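Local coordinates for protein 4-amino-4-deoxychorismate lyase (PDB 3LUL) that belongs to the class IV aminotransferase family, whose members carry pyridoxal phosphate on a lysine, and forms a two-subunit assembly, at residues D20-F24 with L25-L29; F42-M45 with H46-R49; L50-S53 with A54-L57; E62-F65 with D66-F69; W68-H71 with L72-I76. All coordinates share one frame; numbering follows the deposited sequence.

Contact 1: D20-F24 with L25-L29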
loop_
_atom_site.group_PDB
_atom_site.type_symbol
_atom_site.label_atom_id
_atom_site.label_comp_id
_atom_site.label_asym_id
_atom_site.label_seq_id
_atom_site.Cartn_x
_atom_site.Cartn_y
_atom_site.Cartn_z
ATOM N N ASP B 20 11.019 -3.438 13.853
ATOM C CA ASP B 20 9.963 -4.409 14.208
ATOM C C ASP B 20 8.533 -3.836 14.188
ATOM O O ASP B 20 7.584 -4.539 14.560
ATOM C CB ASP B 20 10.249 -5.008 15.592
ATOM C CG ASP B 20 10.254 -3.944 16.719
ATOM O OD1 ASP B 20 10.345 -2.725 16.412
ATOM O OD2 ASP B 20 10.192 -4.314 17.920
ATOM N N ASP B 21 8.385 -2.557 13.804
ATOM C CA ASP B 21 7.083 -1.892 13.776
ATOM C C ASP B 21 6.262 -2.370 12.581
ATOM O O ASP B 21 6.781 -2.558 11.471
ATOM C CB ASP B 21 7.261 -0.361 13.753
ATOM C CG ASP B 21 6.009 0.386 14.166
ATOM O OD1 ASP B 21 4.969 0.155 13.536
ATOM O OD2 ASP B 21 6.075 1.205 15.111
ATOM N N ARG B 22 4.971 -2.611 12.812
ATOM C CA ARG B 22 4.118 -3.129 11.741
ATOM C C ARG B 22 3.880 -2.100 10.609
ATOM O O ARG B 22 3.398 -2.463 9.537
ATOM C CB ARG B 22 2.796 -3.679 12.302
ATOM C CG ARG B 22 2.996 -4.879 13.219
ATOM C CD ARG B 22 1.707 -5.392 13.789
ATOM N NE ARG B 22 0.651 -5.521 12.775
ATOM C CZ ARG B 22 0.551 -6.529 11.894
ATOM N NH1 ARG B 22 1.414 -7.546 11.872
ATOM N NH2 ARG B 22 -0.449 -6.535 11.036
ATOM N N ILE B 23 4.257 -0.831 10.823
ATOM C CA ILE B 23 4.216 0.164 9.755
ATOM C C ILE B 23 5.011 -0.292 8.539
ATOM O O ILE B 23 4.679 0.097 7.419
ATOM C CB ILE B 23 4.642 1.588 10.255
ATOM C CG1 ILE B 23 4.304 2.679 9.229
ATOM C CG2 ILE B 23 6.131 1.688 10.583
ATOM C CD1 ILE B 23 4.328 4.100 9.845
ATOM N N PHE B 24 6.043 -1.140 8.726
ATOM C CA PHE B 24 6.793 -1.710 7.587
ATOM C C PHE B 24 6.086 -2.780 6.746
ATOM O O PHE B 24 6.604 -3.195 5.728
ATOM C CB PHE B 24 8.189 -2.162 8.079
ATOM C CG PHE B 24 9.047 -0.995 8.522
ATOM C CD1 PHE B 24 9.529 -0.103 7.589
ATOM C CD2 PHE B 24 9.271 -0.723 9.831
ATOM C CE1 PHE B 24 10.289 1.004 7.975
ATOM C CE2 PHE B 24 10.052 0.369 10.226
ATOM C CZ PHE B 24 10.536 1.241 9.287
ATOM N N LEU B 25 4.907 -3.232 7.204
ATOM C CA LEU B 25 3.995 -4.094 6.472
ATOM C C LEU B 25 2.842 -3.273 5.878
ATOM O O LEU B 25 1.925 -3.801 5.207
ATOM C CB LEU B 25 3.428 -5.160 7.439
ATOM C CG LEU B 25 4.396 -5.997 8.278
ATOM C CD1 LEU B 25 3.676 -6.989 9.188
ATOM C CD2 LEU B 25 5.328 -6.720 7.337
ATOM N N GLY B 26 2.859 -1.965 6.125
ATOM C CA GLY B 26 1.803 -1.090 5.688
ATOM C C GLY B 26 0.759 -0.750 6.736
ATOM O O GLY B 26 -0.229 -0.092 6.401
ATOM N N GLU B 27 0.953 -1.199 7.972
ATOM C CA GLU B 27 -0.026 -0.966 9.030
ATOM C C GLU B 27 0.271 0.395 9.661
ATOM O O GLU B 27 0.939 0.497 10.697
ATOM C CB GLU B 27 -0.104 -2.107 10.070
ATOM C CG GLU B 27 -1.386 -2.036 10.882
ATOM C CD GLU B 27 -1.488 -3.197 11.826
ATOM O OE1 GLU B 27 -0.734 -3.190 12.799
ATOM O OE2 GLU B 27 -2.247 -4.135 11.563
ATOM N N GLY B 28 -0.176 1.446 8.962
ATOM C CA GLY B 28 0.032 2.826 9.438
ATOM C C GLY B 28 -0.941 3.789 8.789
ATOM O O GLY B 28 -1.405 3.566 7.644
ATOM N N LEU B 29 -1.282 4.840 9.523
ATOM C CA LEU B 29 -2.234 5.836 9.079
ATOM C C LEU B 29 -1.605 7.201 9.225
ATOM O O LEU B 29 -0.700 7.389 10.057
ATOM C CB LEU B 29 -3.514 5.769 9.923
ATOM C CG LEU B 29 -4.304 4.467 9.849
ATOM C CD1 LEU B 29 -5.293 4.368 11.023
ATOM C CD2 LEU B 29 -4.993 4.354 8.430
#
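A short 3-10 turn, entered through an Asx turn and leaving into strand 28-36, is braced on one flank by the salt bridge between Arg-22 and Glu-27. Arg-22 grips the carboxylate side-on with two nitrogens: NE reaches Glu-27 OE1 at 2.7 Å, and NH2 reaches Glu-27 OE2 at 3.0 Å. Both oxygens lie close to the guanidinium plane, yet they are met from above the carboxylate plane, because the two flat groups are turned 59° apart. The arginine chain bends at chi3 (46°) to bring NE round, while Glu-27 runs out extended from its CB. Leu-25 approaches the same guanidinium obliquely, its CD1 3.6 Å from Arg-22 NH1. Underneath, Arg-22 O takes two backbone donors from opposite faces of its plane, Leu-25 N at 2.9 Å and Glu-27 N at 3.2 Å, and Gly-26 N donates to Ile-23 O. Gly-26 has a positive phi of 98°, a conformation easy for glycine. Upstream, Asp-21 OD1 accepts from Ile-23 N at 3.0 Å and closes the Asx turn. Glu-27 OE2 also forms a salt bridge with Arg-153 of the second subunit, and Arg-22 NH2 donates to Leu-99 O. With two arginines around it, the buried Glu-27 carboxylate is probably held in its charged form, and the pair links the turn to the subunit interface.

Contact 2: F42-M45 with H46-R49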
loop_
_atom_site.group_PDB
_atom_site.type_symbol
_atom_site.label_atom_id
_atom_site.label_comp_id
_atom_site.label_asym_id
_atom_site.label_seq_id
_atom_site.Cartn_x
_atom_site.Cartn_y
_atom_site.Cartn_z
ATOM N N PHE B 42 -8.553 22.778 11.763
ATOM C CA PHE B 42 -9.437 21.602 11.850
ATOM C C PHE B 42 -8.834 20.407 12.560
ATOM O O PHE B 42 -9.077 19.272 12.192
ATOM C CB PHE B 42 -10.028 21.271 10.482
ATOM C CG PHE B 42 -10.722 22.441 9.918
ATOM C CD1 PHE B 42 -12.015 22.737 10.291
ATOM C CD2 PHE B 42 -10.019 23.342 9.154
ATOM C CE1 PHE B 42 -12.622 23.894 9.837
ATOM C CE2 PHE B 42 -10.603 24.491 8.696
ATOM C CZ PHE B 42 -11.909 24.760 9.031
ATOM N N ALA B 43 -8.096 20.701 13.629
ATOM C CA ALA B 43 -7.456 19.666 14.430
ATOM C C ALA B 43 -8.453 18.584 14.861
ATOM O O ALA B 43 -8.096 17.423 14.892
ATOM C CB ALA B 43 -6.814 20.277 15.670
ATOM N N TYR B 44 -9.678 18.982 15.196
ATOM C CA TYR B 44 -10.705 18.016 15.625
ATOM C C TYR B 44 -11.027 17.061 14.490
ATOM O O TYR B 44 -10.994 15.843 14.674
ATOM C CB TYR B 44 -11.992 18.690 16.154
ATOM C CG TYR B 44 -13.031 17.637 16.398
ATOM C CD1 TYR B 44 -14.030 17.409 15.487
ATOM C CD2 TYR B 44 -12.966 16.809 17.516
ATOM C CE1 TYR B 44 -14.949 16.424 15.663
ATOM C CE2 TYR B 44 -13.910 15.799 17.707
ATOM C CZ TYR B 44 -14.898 15.619 16.766
ATOM O OH TYR B 44 -15.864 14.645 16.879
HETATM N N MSE B 45 -11.337 17.598 13.314
HETATM C CA MSE B 45 -11.725 16.706 12.225
HETATM C C MSE B 45 -10.633 15.712 11.833
HETATM O O MSE B 45 -10.938 14.564 11.490
HETATM C CB MSE B 45 -12.272 17.498 11.012
HETATM C CG MSE B 45 -13.588 18.183 11.319
HETATM SE SE MSE B 45 -14.177 19.280 9.817
HETATM C CE MSE B 45 -14.905 17.813 8.832
ATOM N N HIS B 46 -9.373 16.145 11.894
ATOM C CA HIS B 46 -8.231 15.252 11.659
ATOM C C HIS B 46 -8.134 14.161 12.729
ATOM O O HIS B 46 -7.913 13.001 12.420
ATOM C CB HIS B 46 -6.942 16.065 11.608
ATOM C CG HIS B 46 -6.804 16.872 10.361
ATOM N ND1 HIS B 46 -6.554 16.294 9.134
ATOM C CD2 HIS B 46 -6.870 18.214 10.145
ATOM C CE1 HIS B 46 -6.502 17.240 8.205
ATOM N NE2 HIS B 46 -6.666 18.416 8.796
ATOM N N TRP B 47 -8.285 14.552 13.992
ATOM C CA TRP B 47 -8.301 13.560 15.102
ATOM C C TRP B 47 -9.423 12.549 14.946
ATOM O O TRP B 47 -9.262 11.354 15.185
ATOM C CB TRP B 47 -8.436 14.342 16.422
ATOM C CG TRP B 47 -8.542 13.543 17.664
ATOM C CD1 TRP B 47 -7.505 12.995 18.391
ATOM C CD2 TRP B 47 -9.744 13.175 18.333
ATOM N NE1 TRP B 47 -8.000 12.344 19.495
ATOM C CE2 TRP B 47 -9.372 12.426 19.479
ATOM C CE3 TRP B 47 -11.101 13.410 18.086
ATOM C CZ2 TRP B 47 -10.312 11.904 20.355
ATOM C CZ3 TRP B 47 -12.036 12.892 18.957
ATOM C CH2 TRP B 47 -11.636 12.158 20.089
ATOM N N GLU B 48 -10.595 13.042 14.574
ATOM C CA GLU B 48 -11.778 12.185 14.425
ATOM C C GLU B 48 -11.550 11.134 13.357
ATOM O O GLU B 48 -11.841 9.962 13.539
ATOM C CB GLU B 48 -12.977 13.048 14.050
ATOM C CG GLU B 48 -14.264 12.320 13.734
ATOM C CD GLU B 48 -15.387 13.262 13.287
ATOM O OE1 GLU B 48 -15.143 14.234 12.520
ATOM O OE2 GLU B 48 -16.528 13.025 13.718
ATOM N N ARG B 49 -11.085 11.582 12.197
ATOM C CA ARG B 49 -10.881 10.687 11.074
ATOM C C ARG B 49 -9.794 9.666 11.399
ATOM O O ARG B 49 -9.947 8.486 11.156
ATOM C CB ARG B 49 -10.491 11.469 9.809
ATOM C CG ARG B 49 -10.284 10.540 8.613
ATOM C CD ARG B 49 -10.207 11.291 7.306
ATOM N NE ARG B 49 -9.020 12.149 7.240
ATOM C CZ ARG B 49 -8.801 13.021 6.261
ATOM N NH1 ARG B 49 -9.633 13.095 5.211
ATOM N NH2 ARG B 49 -7.723 13.782 6.295
HETATM O O HOH W 1 -13.347 14.004 10.422
#
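Tyr-44 and Trp-47 both swing CG opposite the backbone N (chi1 173° and 177°), which carries their rings along the same flank of the helix. There Tyr-44 CE2 comes within 3.7 Å of Trp-47 CZ3. The planes stand 39° apart and the rings meet obliquely. One face of the tyrosine ring receives Glu-48 CB, offset toward the rim. The extended Glu-48 chain then passes the ring, with its OE2 3.6 Å from Tyr-44 OH and its OE1 3.8 Å from Tyr-44 CE1. A water donates both to Glu-48 OE1, at 2.8 Å, and to Met-45 O, at 2.7 Å, tying the carboxylate back to the backbone; residue 45 is selenomethionine. These are the first two turns of helix 43-57, with Phe-42 at the N-cap position, and their regular i to i+4 bonds run from His-46 N to Phe-42 O through Arg-49 N to Met-45 O, the Glu-48 N to Tyr-44 O bond being 2.8 Å long. His-46 turns its ring back beside this start, its CD2 3.2 Å from Phe-42 O, while its ND1 bonds to Glu-31. Arg-49 pairs with the same Glu-31 carboxylate and donates through NH1 to phosphate oxygen OP1 of the modified lysine at position 141, while Trp-47 NE1 bonds to Ile-63 O on the approach to helix 65-78.

Contact 3: L50-S53 with A54-L57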
loop_
_atom_site.group_PDB
_atom_site.type_symbol
_atom_site.label_atom_id
_atom_site.label_comp_id
_atom_site.label_asym_id
_atom_site.label_seq_id
_atom_site.Cartn_x
_atom_site.Cartn_y
_atom_site.Cartn_z
ATOM N N LEU B 50 -8.698 10.133 11.973
ATOM C CA LEU B 50 -7.582 9.220 12.338
ATOM C C LEU B 50 -8.076 8.171 13.304
ATOM O O LEU B 50 -7.780 6.989 13.115
ATOM C CB LEU B 50 -6.371 9.982 12.891
ATOM C CG LEU B 50 -5.135 9.193 13.339
ATOM C CD1 LEU B 50 -4.677 8.259 12.241
ATOM C CD2 LEU B 50 -4.040 10.178 13.792
ATOM N N GLY B 51 -8.875 8.581 14.298
ATOM C CA GLY B 51 -9.392 7.640 15.286
ATOM C C GLY B 51 -10.374 6.649 14.691
ATOM O O GLY B 51 -10.356 5.468 15.041
ATOM N N ASN B 52 -11.240 7.123 13.802
ATOM C CA ASN B 52 -12.204 6.243 13.101
ATOM C C ASN B 52 -11.504 5.156 12.272
ATOM O O ASN B 52 -11.882 3.981 12.322
ATOM C CB ASN B 52 -13.134 7.029 12.172
ATOM C CG ASN B 52 -14.178 7.826 12.913
ATOM O OD1 ASN B 52 -14.440 7.582 14.084
ATOM N ND2 ASN B 52 -14.774 8.811 12.227
ATOM N N SER B 53 -10.485 5.562 11.537
ATOM C CA SER B 53 -9.639 4.650 10.778
ATOM C C SER B 53 -8.873 3.691 11.652
ATOM O O SER B 53 -8.823 2.520 11.313
ATOM C CB SER B 53 -8.667 5.397 9.872
ATOM O OG SER B 53 -9.416 6.120 8.906
ATOM N N ALA B 54 -8.305 4.167 12.773
ATOM C CA ALA B 54 -7.583 3.303 13.717
ATOM C C ALA B 54 -8.499 2.222 14.240
ATOM O O ALA B 54 -8.139 1.030 14.232
ATOM C CB ALA B 54 -7.014 4.095 14.888
ATOM N N ARG B 55 -9.699 2.641 14.671
ATOM C CA ARG B 55 -10.707 1.728 15.188
ATOM C C ARG B 55 -11.027 0.623 14.185
ATOM O O ARG B 55 -11.081 -0.571 14.539
ATOM C CB ARG B 55 -11.970 2.526 15.561
ATOM C CG ARG B 55 -13.026 1.777 16.340
ATOM C CD ARG B 55 -13.940 2.744 17.170
ATOM N NE ARG B 55 -14.027 4.122 16.628
ATOM C CZ ARG B 55 -13.346 5.201 17.064
ATOM N NH1 ARG B 55 -12.487 5.131 18.084
ATOM N NH2 ARG B 55 -13.533 6.380 16.470
ATOM N N GLN B 56 -11.181 1.012 12.934
ATOM C CA GLN B 56 -11.519 0.086 11.880
ATOM C C GLN B 56 -10.447 -0.966 11.634
ATOM O O GLN B 56 -10.770 -2.098 11.297
ATOM C CB GLN B 56 -11.760 0.857 10.599
ATOM C CG GLN B 56 -12.278 -0.002 9.467
ATOM C CD GLN B 56 -12.337 0.765 8.184
ATOM O OE1 GLN B 56 -12.841 1.891 8.162
ATOM N NE2 GLN B 56 -11.797 0.183 7.105
ATOM N N LEU B 57 -9.196 -0.582 11.796
ATOM C CA LEU B 57 -8.032 -1.455 11.642
ATOM C C LEU B 57 -7.598 -2.160 12.949
ATOM O O LEU B 57 -6.608 -2.887 12.950
ATOM C CB LEU B 57 -6.850 -0.648 11.095
ATOM C CG LEU B 57 -6.970 -0.086 9.652
ATOM C CD1 LEU B 57 -5.690 0.650 9.211
ATOM C CD2 LEU B 57 -7.333 -1.216 8.684
HETATM O O HOH W 2 -15.734 4.828 14.524
#
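Asn-52 OD1 is gripped by two donors, Arg-55 NH2 at 2.8 Å and a water at 3.1 Å. The arginine nitrogen lies in the carbonyl plane of the amide, but its N-H points in at a bent 139°. Asn-52 OD1 sits at the edge of the Arg-55 guanidinium, and the amide and guanidinium planes are 78° apart, nearly perpendicular. The same water accepts from Arg-55 NE at 2.8 Å, so it bridges the two side chains. A bend at chi3 (25°) folds the arginine back along the helix, where one guanidinium face lies over Gly-51 O, 3.6 Å from Arg-55 CZ. That carbonyl also accepts from Arg-55 N at 2.9 Å, one of the i to i+4 bonds of the last turns of helix 43-57. On the buried flank, Ala-54 CB rests against Leu-50 O at 3.5 Å, while Leu-50, Ser-53 and Leu-57 pack on Leu-29 of strand 28-36. The helix is thus two-sided, with Asn-52 and Arg-55 on the exposed flank. There neutral dipoles meet the guanidinium charge: Asn-52 OD1 and the water take N-H groups at its edge, and the partial negative charge of Gly-51 O over a face is probably favourable.

Contact 4: E62-F65 with D66-F69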
loop_
_atom_site.group_PDB
_atom_site.type_symbol
_atom_site.label_atom_id
_atom_site.label_comp_id
_atom_site.label_asym_id
_atom_site.label_seq_id
_atom_site.Cartn_x
_atom_site.Cartn_y
_atom_site.Cartn_z
ATOM N N GLU B 62 -5.489 5.750 21.790
ATOM C CA GLU B 62 -5.889 6.184 23.126
ATOM C C GLU B 62 -5.132 7.471 23.410
ATOM O O GLU B 62 -4.228 7.510 24.256
ATOM C CB GLU B 62 -5.528 5.122 24.182
ATOM C CG GLU B 62 -6.352 3.849 24.094
ATOM C CD GLU B 62 -7.791 4.043 24.468
ATOM O OE1 GLU B 62 -8.106 5.018 25.190
ATOM O OE2 GLU B 62 -8.602 3.193 24.047
ATOM N N ILE B 63 -5.480 8.508 22.651
ATOM C CA ILE B 63 -4.986 9.858 22.890
ATOM C C ILE B 63 -6.214 10.754 22.826
ATOM O O ILE B 63 -6.954 10.718 21.851
ATOM C CB ILE B 63 -3.893 10.267 21.893
ATOM C CG1 ILE B 63 -3.424 11.707 22.173
ATOM C CG2 ILE B 63 -4.337 10.123 20.443
ATOM C CD1 ILE B 63 -2.132 12.086 21.369
ATOM N N SER B 64 -6.427 11.547 23.867
ATOM C CA SER B 64 -7.615 12.394 23.919
ATOM C C SER B 64 -7.455 13.527 22.912
ATOM O O SER B 64 -6.329 13.838 22.475
ATOM C CB SER B 64 -7.814 12.938 25.336
ATOM O OG SER B 64 -6.782 13.862 25.640
ATOM N N PHE B 65 -8.560 14.158 22.518
ATOM C CA PHE B 65 -8.452 15.302 21.632
ATOM C C PHE B 65 -7.584 16.412 22.235
ATOM O O PHE B 65 -6.782 17.029 21.541
ATOM C CB PHE B 65 -9.828 15.876 21.255
ATOM C CG PHE B 65 -9.719 17.153 20.492
ATOM C CD1 PHE B 65 -9.182 17.139 19.196
ATOM C CD2 PHE B 65 -10.044 18.370 21.074
ATOM C CE1 PHE B 65 -9.030 18.308 18.489
ATOM C CE2 PHE B 65 -9.891 19.560 20.367
ATOM C CZ PHE B 65 -9.367 19.532 19.070
ATOM N N ASP B 66 -7.802 16.709 23.518
ATOM C CA ASP B 66 -7.042 17.778 24.165
ATOM C C ASP B 66 -5.530 17.489 24.121
ATOM O O ASP B 66 -4.739 18.407 23.895
ATOM C CB ASP B 66 -7.531 17.998 25.586
ATOM C CG ASP B 66 -8.923 18.641 25.633
ATOM O OD1 ASP B 66 -9.355 19.256 24.635
ATOM O OD2 ASP B 66 -9.583 18.533 26.681
ATOM N N ASP B 67 -5.139 16.241 24.388
ATOM C CA ASP B 67 -3.721 15.877 24.355
ATOM C C ASP B 67 -3.168 15.958 22.919
ATOM O O ASP B 67 -2.047 16.459 22.696
ATOM C CB ASP B 67 -3.468 14.486 24.952
ATOM C CG ASP B 67 -3.567 14.468 26.486
ATOM O OD1 ASP B 67 -3.675 15.528 27.136
ATOM O OD2 ASP B 67 -3.519 13.369 27.041
ATOM N N TRP B 68 -3.977 15.514 21.960
ATOM C CA TRP B 68 -3.638 15.630 20.533
ATOM C C TRP B 68 -3.366 17.073 20.193
ATOM O O TRP B 68 -2.318 17.407 19.636
ATOM C CB TRP B 68 -4.803 15.106 19.721
ATOM C CG TRP B 68 -4.914 15.457 18.269
ATOM C CD1 TRP B 68 -5.650 16.469 17.738
ATOM C CD2 TRP B 68 -4.398 14.716 17.166
ATOM N NE1 TRP B 68 -5.590 16.441 16.372
ATOM C CE2 TRP B 68 -4.832 15.364 15.991
ATOM C CE3 TRP B 68 -3.599 13.579 17.048
ATOM C CZ2 TRP B 68 -4.476 14.931 14.728
ATOM C CZ3 TRP B 68 -3.257 13.131 15.787
ATOM C CH2 TRP B 68 -3.682 13.811 14.639
ATOM N N PHE B 69 -4.320 17.934 20.540
ATOM C CA PHE B 69 -4.195 19.356 20.225
ATOM C C PHE B 69 -2.944 19.941 20.883
ATOM O O PHE B 69 -2.164 20.617 20.232
ATOM C CB PHE B 69 -5.465 20.117 20.638
ATOM C CG PHE B 69 -5.508 21.547 20.142
ATOM C CD1 PHE B 69 -6.079 21.850 18.903
ATOM C CD2 PHE B 69 -5.013 22.571 20.925
ATOM C CE1 PHE B 69 -6.132 23.165 18.442
ATOM C CE2 PHE B 69 -5.065 23.908 20.479
ATOM C CZ PHE B 69 -5.639 24.195 19.244
HETATM O O HOH W 3 -4.700 11.242 26.073
#
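The Phe-65 ring carries Phe-69 CB over one face, offset toward the rim, and meets the Trp-68 and Phe-69 rings obliquely. Its CD1 lies 3.9 Å from Trp-68 CD1, with the phenyl and five-membered ring planes 36° apart, while Phe-65 CZ comes within 4.0 Å of Phe-69 CD1. The Phe-65 and Phe-69 side chains lie alongside each other in the same direction. Ile-63 packs across the start of the helix, its CG1 3.9 Å from Asp-67 CB and its CD1 beside Trp-68 CB. Ser-64 is the N-cap: chi1 of 69° places OG between its own backbone N and carbonyl carbon, and OG accepts from Asp-67 N at 3.2 Å. A water bridges the same two residues, accepting from Ser-64 N at 2.8 Å and donating to Asp-67 OD2 at 2.6 Å. The first main-chain bonds follow, Trp-68 N to Ser-64 O, and Phe-69 N to Phe-65 O, the latter 2.8 Å long. Helix 65-78 starts against helix 43-57: Phe-65 and Phe-69 pack on Ala-43, the Trp-68 ring meets Trp-47 and touches His-46 and Leu-50, and Trp-68 NE1 donates to Ala-43 O.

Contact 5: W68-H71 with L72-I76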
loop_
_atom_site.group_PDB
_atom_site.type_symbol
_atom_site.label_atom_id
_atom_site.label_comp_id
_atom_site.label_asym_id
_atom_site.label_seq_id
_atom_site.Cartn_x
_atom_site.Cartn_y
_atom_site.Cartn_z
ATOM N N TRP B 68 -3.977 15.514 21.960
ATOM C CA TRP B 68 -3.638 15.630 20.533
ATOM C C TRP B 68 -3.366 17.073 20.193
ATOM O O TRP B 68 -2.318 17.407 19.636
ATOM C CB TRP B 68 -4.803 15.106 19.721
ATOM C CG TRP B 68 -4.914 15.457 18.269
ATOM C CD1 TRP B 68 -5.650 16.469 17.738
ATOM C CD2 TRP B 68 -4.398 14.716 17.166
ATOM N NE1 TRP B 68 -5.590 16.441 16.372
ATOM C CE2 TRP B 68 -4.832 15.364 15.991
ATOM C CE3 TRP B 68 -3.599 13.579 17.048
ATOM C CZ2 TRP B 68 -4.476 14.931 14.728
ATOM C CZ3 TRP B 68 -3.257 13.131 15.787
ATOM C CH2 TRP B 68 -3.682 13.811 14.639
ATOM N N PHE B 69 -4.320 17.934 20.540
ATOM C CA PHE B 69 -4.195 19.356 20.225
ATOM C C PHE B 69 -2.944 19.941 20.883
ATOM O O PHE B 69 -2.164 20.617 20.232
ATOM C CB PHE B 69 -5.465 20.117 20.638
ATOM C CG PHE B 69 -5.508 21.547 20.142
ATOM C CD1 PHE B 69 -6.079 21.850 18.903
ATOM C CD2 PHE B 69 -5.013 22.571 20.925
ATOM C CE1 PHE B 69 -6.132 23.165 18.442
ATOM C CE2 PHE B 69 -5.065 23.908 20.479
ATOM C CZ PHE B 69 -5.639 24.195 19.244
ATOM N N GLU B 70 -2.734 19.624 22.155
ATOM C CA GLU B 70 -1.546 20.087 22.916
ATOM C C GLU B 70 -0.238 19.644 22.250
ATOM O O GLU B 70 0.722 20.422 22.180
ATOM C CB GLU B 70 -1.598 19.596 24.380
ATOM C CG GLU B 70 -0.281 19.734 25.227
ATOM C CD GLU B 70 0.249 21.165 25.371
ATOM O OE1 GLU B 70 -0.329 22.100 24.764
ATOM O OE2 GLU B 70 1.263 21.352 26.100
ATOM N N HIS B 71 -0.202 18.408 21.767
ATOM C CA HIS B 71 0.966 17.926 21.000
ATOM C C HIS B 71 1.215 18.713 19.733
ATOM O O HIS B 71 2.366 19.023 19.435
ATOM C CB HIS B 71 0.874 16.449 20.678
ATOM C CG HIS B 71 1.353 15.574 21.779
ATOM N ND1 HIS B 71 0.500 14.850 22.583
ATOM C CD2 HIS B 71 2.602 15.317 22.225
ATOM C CE1 HIS B 71 1.208 14.162 23.459
ATOM N NE2 HIS B 71 2.485 14.433 23.267
ATOM N N LEU B 72 0.155 19.056 19.012
ATOM C CA LEU B 72 0.271 19.875 17.799
ATOM C C LEU B 72 0.827 21.248 18.144
ATOM O O LEU B 72 1.762 21.727 17.490
ATOM C CB LEU B 72 -1.063 20.021 17.049
ATOM C CG LEU B 72 -1.766 18.736 16.559
ATOM C CD1 LEU B 72 -3.184 19.045 16.009
ATOM C CD2 LEU B 72 -0.895 18.054 15.490
ATOM N N ILE B 73 0.296 21.855 19.205
ATOM C CA ILE B 73 0.742 23.194 19.613
ATOM C C ILE B 73 2.204 23.151 20.025
ATOM O O ILE B 73 2.967 24.036 19.642
ATOM C CB ILE B 73 -0.133 23.793 20.733
ATOM C CG1 ILE B 73 -1.567 24.040 20.236
ATOM C CG2 ILE B 73 0.475 25.123 21.261
ATOM C CD1 ILE B 73 -1.713 24.989 19.069
ATOM N N GLN B 74 2.617 22.109 20.749
ATOM C CA GLN B 74 3.994 22.050 21.238
ATOM C C GLN B 74 4.988 21.879 20.096
ATOM O O GLN B 74 6.086 22.414 20.163
ATOM C CB GLN B 74 4.199 20.966 22.306
ATOM C CG GLN B 74 3.592 21.316 23.703
ATOM C CD GLN B 74 3.951 22.730 24.240
ATOM O OE1 GLN B 74 3.066 23.518 24.577
ATOM N NE2 GLN B 74 5.248 23.042 24.322
ATOM N N LYS B 75 4.574 21.170 19.043
ATOM C CA LYS B 75 5.367 21.024 17.823
ATOM C C LYS B 75 5.503 22.322 17.043
ATOM O O LYS B 75 6.619 22.685 16.643
ATOM C CB LYS B 75 4.788 19.907 16.949
ATOM C CG LYS B 75 5.547 18.635 17.090
ATOM C CD LYS B 75 6.726 18.674 16.138
ATOM C CE LYS B 75 7.851 17.848 16.644
ATOM N NZ LYS B 75 8.852 17.612 15.584
ATOM N N ILE B 76 4.389 23.029 16.845
ATOM C CA ILE B 76 4.360 24.349 16.189
ATOM C C ILE B 76 5.244 25.370 16.898
ATOM O O ILE B 76 6.060 26.077 16.263
ATOM C CB ILE B 76 2.891 24.895 16.123
ATOM C CG1 ILE B 76 2.050 24.082 15.113
ATOM C CG2 ILE B 76 2.815 26.410 15.846
ATOM C CD1 ILE B 76 0.546 24.114 15.440
#
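Leu-72 leaves the backbone with CB 3.4 Å from Phe-69 O, one turn back. Its CG, set opposite the carbonyl carbon (chi1 -59°), comes 3.4 Å from Trp-68 O and lies over one face of the indole. From there CD1 reaches Trp-68 NE1 at 3.6 Å and makes an off-centre CH-pi contact, 4.0 Å from the centroid of the five-membered ring and 30° off its normal. The indole NE1 keeps its hydrogen bond to Ala-43 O, so the methyl rests on a ring already held from its edge. Next along the helix, Ile-73 turns CG1 back toward Phe-69: with chi1 at -65°, CG1 stands 3.5 Å from Phe-69 CE2, and CD1 is 3.8 Å from that same Phe-69 CE2. These contacts belong to the middle of helix 65-78, whose i to i+4 bonds run on from Leu-72 N to Trp-68 O through Lys-75 N to His-71 O. The helix packs against the sheet that contains strands 39-40 and 106-113: Leu-72 touches Pro-40 and Phe-110, and Ile-73 also touches Pro-40. In the modelled conformer of Glu-70 its carboxylate lies near the Gln-74 side chain, an arrangement that is doubtful. His-71 ND1 makes a weak bond back to Asp-67 O, while Lys-75 turns its NZ toward Asp-79 and Asp-9 in long, weak ion pairs.

From the N terminus, contact 1 closes the turn that leads into strand 28-36, and its last residue, Leu-29, packs on contact 3. Contacts 2 and 3 follow in series on helix 43-57, the first at its beginning and the second toward its end. After the connecting loop, contact 4 starts helix 65-78, and contact 5 continues it, sharing Trp-68 and Phe-69. None encloses another; each closes a local turn. Across the two helices, contact 2 is joined to contact 4 through Trp-47 with Ile-63 and Ala-43 with Trp-68, and contact 3 touches Trp-68 through Leu-50. Together they tie both helices to the sheet containing strand 28-36.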